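Local structure of phosphoserine aminotransferase (Bacillus alcalophilus, 1W23) at residues E48-L60 with R248-A260. The protein catalyses the reversible, pyridoxal-phosphate-dependent transamination that makes phosphoserine from 3-phosphohydroxypyruvate, the second step of L-serine biosynthesis. Sequence-based numbering, arbitrary orientation.
With MG (magnesium ion), chain D.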
# COMPACT_ATOMS: atom_id res chain seq x y z
N GLU A 48 -5.81 -15.32 10.10
CA GLU A 48 -6.56 -14.96 11.30
C GLU A 48 -6.61 -13.43 11.50
O GLU A 48 -7.68 -12.92 11.88
CB GLU A 48 -5.94 -15.59 12.57
CG GLU A 48 -6.07 -17.05 12.73
CD GLU A 48 -5.30 -17.59 13.96
OE1 GLU A 48 -4.63 -16.83 14.70
OE2 GLU A 48 -5.41 -18.85 14.15
N VAL A 49 -5.51 -12.73 11.28
CA VAL A 49 -5.51 -11.27 11.40
C VAL A 49 -6.44 -10.62 10.36
O VAL A 49 -7.23 -9.73 10.70
CB VAL A 49 -4.07 -10.76 11.19
CG1 VAL A 49 -4.06 -9.24 11.05
CG2 VAL A 49 -3.15 -11.20 12.32
N HIS A 50 -6.37 -11.07 9.12
CA HIS A 50 -7.16 -10.54 8.02
C HIS A 50 -8.63 -10.68 8.36
O HIS A 50 -9.44 -9.76 8.22
CB HIS A 50 -6.73 -11.22 6.73
CG HIS A 50 -7.09 -10.69 5.37
ND1 HIS A 50 -6.39 -9.71 4.70
CD2 HIS A 50 -8.09 -11.07 4.53
CE1 HIS A 50 -6.95 -9.49 3.52
NE2 HIS A 50 -8.00 -10.31 3.39
N GLU A 51 -9.03 -11.88 8.78
CA GLU A 51 -10.41 -12.18 9.13
C GLU A 51 -10.87 -11.38 10.36
O GLU A 51 -12.00 -10.87 10.39
CB GLU A 51 -10.56 -13.66 9.38
CG GLU A 51 -11.74 -14.14 10.18
CD GLU A 51 -11.82 -15.65 10.21
OE1 GLU A 51 -12.59 -16.18 9.38
OE2 GLU A 51 -11.13 -16.33 11.02
N GLN A 52 -10.01 -11.29 11.38
CA GLN A 52 -10.39 -10.54 12.57
C GLN A 52 -10.60 -9.06 12.27
O GLN A 52 -11.51 -8.44 12.81
CB GLN A 52 -9.32 -10.63 13.66
CG GLN A 52 -9.33 -11.86 14.52
CD GLN A 52 -8.23 -11.87 15.58
OE1 GLN A 52 -7.63 -10.84 15.86
NE2 GLN A 52 -8.01 -13.06 16.16
N ALA A 53 -9.73 -8.51 11.41
CA ALA A 53 -9.93 -7.07 11.05
C ALA A 53 -11.29 -6.87 10.43
O ALA A 53 -12.02 -5.90 10.74
CB ALA A 53 -8.83 -6.62 10.07
N GLN A 54 -11.69 -7.75 9.51
CA GLN A 54 -13.04 -7.68 8.93
C GLN A 54 -14.11 -7.84 10.00
O GLN A 54 -15.09 -7.07 10.02
CB GLN A 54 -13.19 -8.72 7.81
CG GLN A 54 -12.26 -8.50 6.64
CD GLN A 54 -12.45 -9.43 5.47
OE1 GLN A 54 -11.54 -10.04 4.90
NE2 GLN A 54 -13.68 -9.63 5.00
N ASN A 55 -13.98 -8.87 10.84
CA ASN A 55 -15.03 -9.14 11.83
C ASN A 55 -15.17 -8.00 12.84
O ASN A 55 -16.30 -7.69 13.25
CB ASN A 55 -14.73 -10.47 12.52
CG ASN A 55 -14.98 -11.63 11.54
OD1 ASN A 55 -15.60 -11.52 10.49
ND2 ASN A 55 -14.47 -12.80 11.93
N LEU A 56 -14.07 -7.36 13.21
CA LEU A 56 -14.13 -6.23 14.13
C LEU A 56 -14.83 -5.07 13.45
O LEU A 56 -15.68 -4.40 14.06
CB LEU A 56 -12.72 -5.84 14.57
CG LEU A 56 -12.08 -6.75 15.60
CD1 LEU A 56 -10.57 -6.53 15.73
CD2 LEU A 56 -12.76 -6.54 16.95
N LEU A 57 -14.50 -4.77 12.18
CA LEU A 57 -15.21 -3.69 11.51
C LEU A 57 -16.72 -3.94 11.41
O LEU A 57 -17.55 -3.07 11.62
CB LEU A 57 -14.65 -3.51 10.07
CG LEU A 57 -13.46 -2.59 9.95
CD1 LEU A 57 -12.64 -2.82 8.68
CD2 LEU A 57 -13.93 -1.14 10.00
N ARG A 58 -17.03 -5.21 11.11
CA ARG A 58 -18.42 -5.62 10.97
C ARG A 58 -19.20 -5.43 12.23
O ARG A 58 -20.31 -4.91 12.24
CB ARG A 58 -18.44 -7.06 10.53
CG ARG A 58 -19.79 -7.62 10.28
CD ARG A 58 -19.76 -8.97 9.53
NE ARG A 58 -19.06 -8.90 8.22
CZ ARG A 58 -19.67 -8.45 7.12
NH1 ARG A 58 -20.93 -8.04 7.00
NH2 ARG A 58 -19.00 -8.41 5.95
N GLU A 59 -18.60 -5.85 13.36
CA GLU A 59 -19.24 -5.69 14.67
C GLU A 59 -19.35 -4.21 15.02
O GLU A 59 -20.40 -3.75 15.51
CB GLU A 59 -18.42 -6.44 15.76
CG GLU A 59 -18.87 -6.30 17.17
CD GLU A 59 -17.99 -6.99 18.21
OE1 GLU A 59 -16.92 -7.55 17.85
OE2 GLU A 59 -18.40 -6.81 19.36
N LEU A 60 -18.27 -3.44 14.86
CA LEU A 60 -18.22 -2.09 15.34
C LEU A 60 -19.14 -1.18 14.59
O LEU A 60 -19.74 -0.28 15.21
CB LEU A 60 -16.77 -1.58 15.30
CG LEU A 60 -15.85 -2.16 16.33
CD1 LEU A 60 -14.39 -1.87 15.99
CD2 LEU A 60 -16.19 -1.62 17.72
N ARG A 248 -6.20 -3.98 12.44
CA ARG A 248 -6.79 -4.89 13.40
C ARG A 248 -6.52 -4.39 14.81
O ARG A 248 -7.44 -4.35 15.65
CB ARG A 248 -6.24 -6.31 13.12
CG ARG A 248 -6.95 -7.44 13.88
CD ARG A 248 -6.68 -7.54 15.40
NE ARG A 248 -5.22 -7.59 15.68
CZ ARG A 248 -4.55 -8.72 15.73
NH1 ARG A 248 -5.12 -9.91 15.59
NH2 ARG A 248 -3.21 -8.66 15.92
N ASN A 249 -5.25 -4.08 15.13
CA ASN A 249 -4.92 -3.62 16.48
C ASN A 249 -5.69 -2.37 16.85
O ASN A 249 -6.16 -2.25 18.03
CB ASN A 249 -3.43 -3.37 16.60
CG ASN A 249 -2.58 -4.61 16.63
OD1 ASN A 249 -3.04 -5.74 16.45
ND2 ASN A 249 -1.29 -4.38 16.95
N VAL A 250 -5.84 -1.41 15.97
CA VAL A 250 -6.62 -0.19 16.26
C VAL A 250 -8.07 -0.52 16.50
O VAL A 250 -8.69 -0.01 17.45
CB VAL A 250 -6.43 0.84 15.13
CG1 VAL A 250 -7.39 2.02 15.34
CG2 VAL A 250 -4.99 1.33 15.10
N LEU A 251 -8.65 -1.39 15.68
CA LEU A 251 -10.05 -1.77 15.86
C LEU A 251 -10.26 -2.48 17.21
O LEU A 251 -11.29 -2.28 17.87
CB LEU A 251 -10.53 -2.66 14.72
CG LEU A 251 -10.53 -2.03 13.33
CD1 LEU A 251 -10.73 -3.12 12.28
CD2 LEU A 251 -11.62 -0.99 13.24
N ASP A 252 -9.32 -3.29 17.63
CA ASP A 252 -9.41 -3.94 18.97
C ASP A 252 -9.47 -2.86 20.05
O ASP A 252 -10.24 -3.01 21.01
CB ASP A 252 -8.24 -4.87 19.22
CG ASP A 252 -8.46 -6.34 18.93
OD1 ASP A 252 -9.60 -6.80 19.12
OD2 ASP A 252 -7.48 -7.00 18.55
N TRP A 253 -8.70 -1.81 19.93
CA TRP A 253 -8.73 -0.70 20.90
C TRP A 253 -10.06 0.02 20.85
O TRP A 253 -10.65 0.31 21.92
CB TRP A 253 -7.54 0.23 20.62
CG TRP A 253 -7.61 1.50 21.37
CD1 TRP A 253 -7.22 1.71 22.66
CD2 TRP A 253 -8.11 2.76 20.89
NE1 TRP A 253 -7.44 3.02 23.03
CE2 TRP A 253 -7.98 3.69 21.94
CE3 TRP A 253 -8.63 3.23 19.69
CZ2 TRP A 253 -8.36 5.03 21.84
CZ3 TRP A 253 -9.01 4.55 19.57
CH2 TRP A 253 -8.87 5.43 20.64
N ILE A 254 -10.61 0.33 19.68
CA ILE A 254 -11.91 0.96 19.61
C ILE A 254 -12.94 0.12 20.35
O ILE A 254 -13.77 0.63 21.10
CB ILE A 254 -12.34 1.26 18.16
CG1 ILE A 254 -11.35 2.21 17.46
CG2 ILE A 254 -13.75 1.83 18.13
CD1 ILE A 254 -11.65 2.42 15.97
N LYS A 255 -12.94 -1.19 20.08
CA LYS A 255 -13.88 -2.09 20.73
C LYS A 255 -13.67 -2.06 22.23
O LYS A 255 -14.67 -2.00 22.99
CB LYS A 255 -13.70 -3.52 20.16
CG LYS A 255 -14.61 -4.54 20.87
CD LYS A 255 -14.62 -5.88 20.19
CE LYS A 255 -15.41 -6.91 20.96
NZ LYS A 255 -15.48 -8.20 20.19
N ASP A 256 -12.44 -2.15 22.71
CA ASP A 256 -12.16 -2.20 24.16
C ASP A 256 -12.71 -0.98 24.86
O ASP A 256 -13.15 -1.08 26.00
CB ASP A 256 -10.65 -2.31 24.35
CG ASP A 256 -10.06 -3.69 24.01
OD1 ASP A 256 -10.84 -4.63 23.79
OD2 ASP A 256 -8.82 -3.76 23.96
N LEU A 257 -12.69 0.19 24.22
CA LEU A 257 -13.11 1.44 24.84
C LEU A 257 -14.62 1.64 24.76
O LEU A 257 -15.13 2.64 25.29
CB LEU A 257 -12.28 2.60 24.28
CG LEU A 257 -10.95 2.76 25.07
CD1 LEU A 257 -9.97 1.60 24.95
CD2 LEU A 257 -10.32 4.06 24.60
N GLY A 258 -15.36 0.71 24.13
CA GLY A 258 -16.81 0.77 24.09
C GLY A 258 -17.40 1.00 22.71
O GLY A 258 -18.59 1.29 22.59
N GLY A 259 -16.63 0.85 21.66
CA GLY A 259 -17.16 0.90 20.33
C GLY A 259 -17.50 2.29 19.85
O GLY A 259 -17.05 3.30 20.37
N ALA A 260 -18.32 2.32 18.78
CA ALA A 260 -18.63 3.56 18.10
C ALA A 260 -19.38 4.52 18.97
O ALA A 260 -19.19 5.75 18.86
CB ALA A 260 -19.42 3.24 16.83
MG MG D . -10.63 -6.53 23.30
O HOH W 1 -7.01 -9.60 18.62
O HOH W 2 -19.61 -0.11 17.98
O HOH W 3 -10.98 -5.86 21.34
O HOH W 4 -8.66 -6.21 23.07
O HOH W 5 -12.68 -6.78 23.65
O HOH W 6 -10.46 -8.46 22.61
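Helices 48-60 and 248-256 run in roughly the same direction, their axes 9.1 Å apart at closest and inclined by 36°, with Ala-53 set against Arg-248 and Leu-56 against Leu-251. In knobs-into-holes fashion, Leu-251 enters between Ala-53, Leu-56, Leu-57 and Leu-60, its CD1 3.6 Å from CG of Leu-57; Leu-56 in turn fits among Arg-248, Leu-251, Asp-252 and Lys-255. One turn on, Leu-60 CD2 lies 3.8 Å from CA of Gly-259, within the Schellman motif formed at Gly-258. Arg-248 is the polar knob. With CG anti to the backbone N (chi1 -169°) and bends at chi2 and chi3, its chain passes Ala-53 and brings NH1 to OE1 of Gln-52, in one of that residue's two conformers, at 2.7 Å, the donor standing above the amide plane. NE and NH2 both grip OD1 of Asn-249, which fixes the guanidinium's rotation. Replacing Arg-248 with an alanine is likely to strip Gln-52 OE1 of its charged donor and open a gap beside Ala-53. Asp-252, paired chiefly with Arg-21 of helix 16-24, shares a water with Gln-52. The extended Lys-255 crosses Glu-59 in a salt bridge, NZ 2.8 Å from OE1, on its syn lone pair. The chemistry thus grades from interlocked leucines, of which Leu-57 reaches strand 67-72, through a buried arginine hydrogen-bonded by two amides, with the Asp-252 carboxylate a long, charge-only neighbour, to an ion pair at the solvent-facing margin.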